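Local coordinates for invasin (Yersinia enterocolitica, PDB 1P9H), which binds collagen as the head domain of a trimeric outer-membrane adhesin that promotes bacterial attachment to and invasion of eukaryotic cells, at the interface of chains A and B. Coordinates in Å, arbitrary orientation; residue numbers count along the deposited sequence, not the author numbering. Chains: chain A/B, Invasin.

The interface of chains A and B. Residues chain A 181-184, 194-195; chain B 184, 191-193.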
loop_
_atom_site.group_PDB
_atom_site.type_symbol
_atom_site.label_atom_id
_atom_site.label_comp_id
_atom_site.label_asym_id
_atom_site.label_seq_id
_atom_site.Cartn_x
_atom_site.Cartn_y
_atom_site.Cartn_z
ATOM N N LEU A 181 -22.015 -8.909 -0.875
ATOM C CA LEU A 181 -20.934 -9.100 -1.835
ATOM C C LEU A 181 -21.588 -9.074 -3.210
ATOM O O LEU A 181 -22.474 -9.877 -3.494
ATOM C CB LEU A 181 -20.240 -10.445 -1.604
ATOM C CG LEU A 181 -19.126 -10.808 -2.590
ATOM C CD1 LEU A 181 -18.037 -9.750 -2.556
ATOM C CD2 LEU A 181 -18.559 -12.175 -2.234
ATOM N N THR A 182 -21.147 -8.151 -4.058
ATOM C CA THR A 182 -21.732 -7.999 -5.388
ATOM C C THR A 182 -20.845 -8.291 -6.590
ATOM O O THR A 182 -19.620 -8.354 -6.481
ATOM C CB THR A 182 -22.271 -6.576 -5.547
ATOM O OG1 THR A 182 -21.167 -5.663 -5.629
ATOM C CG2 THR A 182 -23.121 -6.195 -4.344
ATOM N N HIS A 183 -21.496 -8.442 -7.743
ATOM C CA HIS A 183 -20.836 -8.725 -9.013
ATOM C C HIS A 183 -20.116 -10.065 -8.972
ATOM O O HIS A 183 -19.002 -10.215 -9.487
ATOM C CB HIS A 183 -19.863 -7.594 -9.359
ATOM C CG HIS A 183 -20.519 -6.252 -9.470
ATOM N ND1 HIS A 183 -21.067 -5.782 -10.644
ATOM C CD2 HIS A 183 -20.745 -5.293 -8.540
ATOM C CE1 HIS A 183 -21.601 -4.592 -10.434
ATOM N NE2 HIS A 183 -21.420 -4.272 -9.165
ATOM N N LEU A 184 -20.782 -11.039 -8.359
ATOM C CA LEU A 184 -20.263 -12.393 -8.227
ATOM C C LEU A 184 -20.818 -13.287 -9.329
ATOM O O LEU A 184 -22.035 -13.430 -9.464
ATOM C CB LEU A 184 -20.669 -12.973 -6.868
ATOM C CG LEU A 184 -20.324 -14.443 -6.616
ATOM C CD1 LEU A 184 -18.817 -14.603 -6.465
ATOM C CD2 LEU A 184 -21.036 -14.930 -5.359
ATOM N N VAL A 194 -21.475 -19.094 -4.290
ATOM C CA VAL A 194 -22.759 -19.191 -4.984
ATOM C C VAL A 194 -23.469 -17.839 -4.979
ATOM O O VAL A 194 -23.448 -17.138 -3.968
ATOM C CB VAL A 194 -23.673 -20.235 -4.279
ATOM C CG1 VAL A 194 -25.093 -20.151 -4.821
ATOM C CG2 VAL A 194 -23.113 -21.632 -4.483
ATOM N N ASN A 195 -24.080 -17.456 -6.102
ATOM C CA ASN A 195 -24.814 -16.195 -6.129
ATOM C C ASN A 195 -26.313 -16.462 -6.052
ATOM O O ASN A 195 -26.746 -17.613 -6.107
ATOM C CB ASN A 195 -24.459 -15.327 -7.357
ATOM C CG ASN A 195 -24.864 -15.948 -8.685
ATOM O OD1 ASN A 195 -25.774 -16.773 -8.763
ATOM N ND2 ASN A 195 -24.193 -15.518 -9.752
ATOM N N LEU B 184 -21.264 -11.673 5.934
ATOM C CA LEU B 184 -21.888 -11.457 4.637
ATOM C C LEU B 184 -23.391 -11.262 4.795
ATOM O O LEU B 184 -24.081 -12.130 5.334
ATOM C CB LEU B 184 -21.639 -12.668 3.733
ATOM C CG LEU B 184 -22.344 -12.671 2.374
ATOM C CD1 LEU B 184 -21.730 -11.611 1.470
ATOM C CD2 LEU B 184 -22.220 -14.049 1.734
ATOM N N THR B 191 -26.621 -11.420 -9.008
ATOM C CA THR B 191 -25.184 -11.630 -8.885
ATOM C C THR B 191 -24.605 -11.279 -7.516
ATOM O O THR B 191 -23.417 -10.975 -7.393
ATOM C CB THR B 191 -24.418 -10.864 -9.984
ATOM O OG1 THR B 191 -24.832 -9.493 -9.998
ATOM C CG2 THR B 191 -24.698 -11.484 -11.349
ATOM N N ASP B 192 -25.447 -11.315 -6.487
ATOM C CA ASP B 192 -25.002 -11.052 -5.120
ATOM C C ASP B 192 -24.683 -12.408 -4.491
ATOM O O ASP B 192 -25.262 -13.426 -4.875
ATOM C CB ASP B 192 -26.104 -10.394 -4.281
ATOM C CG ASP B 192 -26.325 -8.929 -4.614
ATOM O OD1 ASP B 192 -25.584 -8.356 -5.440
ATOM O OD2 ASP B 192 -27.259 -8.341 -4.027
ATOM N N ALA B 193 -23.778 -12.420 -3.519
ATOM C CA ALA B 193 -23.413 -13.654 -2.839
ATOM C C ALA B 193 -24.535 -14.077 -1.899
ATOM O O ALA B 193 -25.318 -13.248 -1.436
ATOM C CB ALA B 193 -22.116 -13.464 -2.055
HETATM O O HOH W 1 -24.442 -8.089 -7.784
HETATM O O HOH W 2 -24.539 -10.570 -0.549
#
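In the neck that joins the left-handed parallel beta-roll head of the trimer to its coiled-coil stalk, the loop B:Thr191 to B:Ala193 runs between strand 180-182 of chain A, with the turn after it, and A:Asn195. Two backbone hydrogen bonds tie the loop to the end of the strand and the turn that follows: B:Ala193 N gives to A:Leu181 O at 2.9 Å, and A:Leu184 N to B:Thr191 O at 2.8 Å.

Water extends this pairing at either end. Water 1 bridges the backbone amide A:His183 N to the B:Thr191 hydroxyl OG1 and the B:Asp192 carboxylate oxygen OD1, while water 2 links A:Leu181 N with B:Ala193 O. The B:Asp192 side chain lies alongside A:Thr182, pointing the same way, with B:Asp192 OD1 3.5 Å from the methyl A:Thr182 CG2.

Apolar packing centres on the small B:Ala193 side chain. B:Ala193 CB sits 3.6 Å from A:Leu181 CB and also meets A:Leu184 CD2. With CG anti to its backbone N (chi1 174°), A:Leu184 brings CD2 to 3.7 Å from B:Ala193 CA. From another part of chain B, the tip CD1 of B:Leu184 reaches A:Leu181 CB at 3.6 Å.

Across the loop from the strand, A:Asn195 forms an antiparallel bridge with B:Ala193. The side-chain amide nitrogen A:Asn195 ND2 donates almost straight (177°) to A:Leu184 O at 3.0 Å, within chain A, holding the amide's rotation and joining the two chain A segments that flank B:Thr191.

The contact thus interlocks neighbouring subunits just beyond the roll, just before helix 196-204, which leads into the predicted coiled-coil stalk.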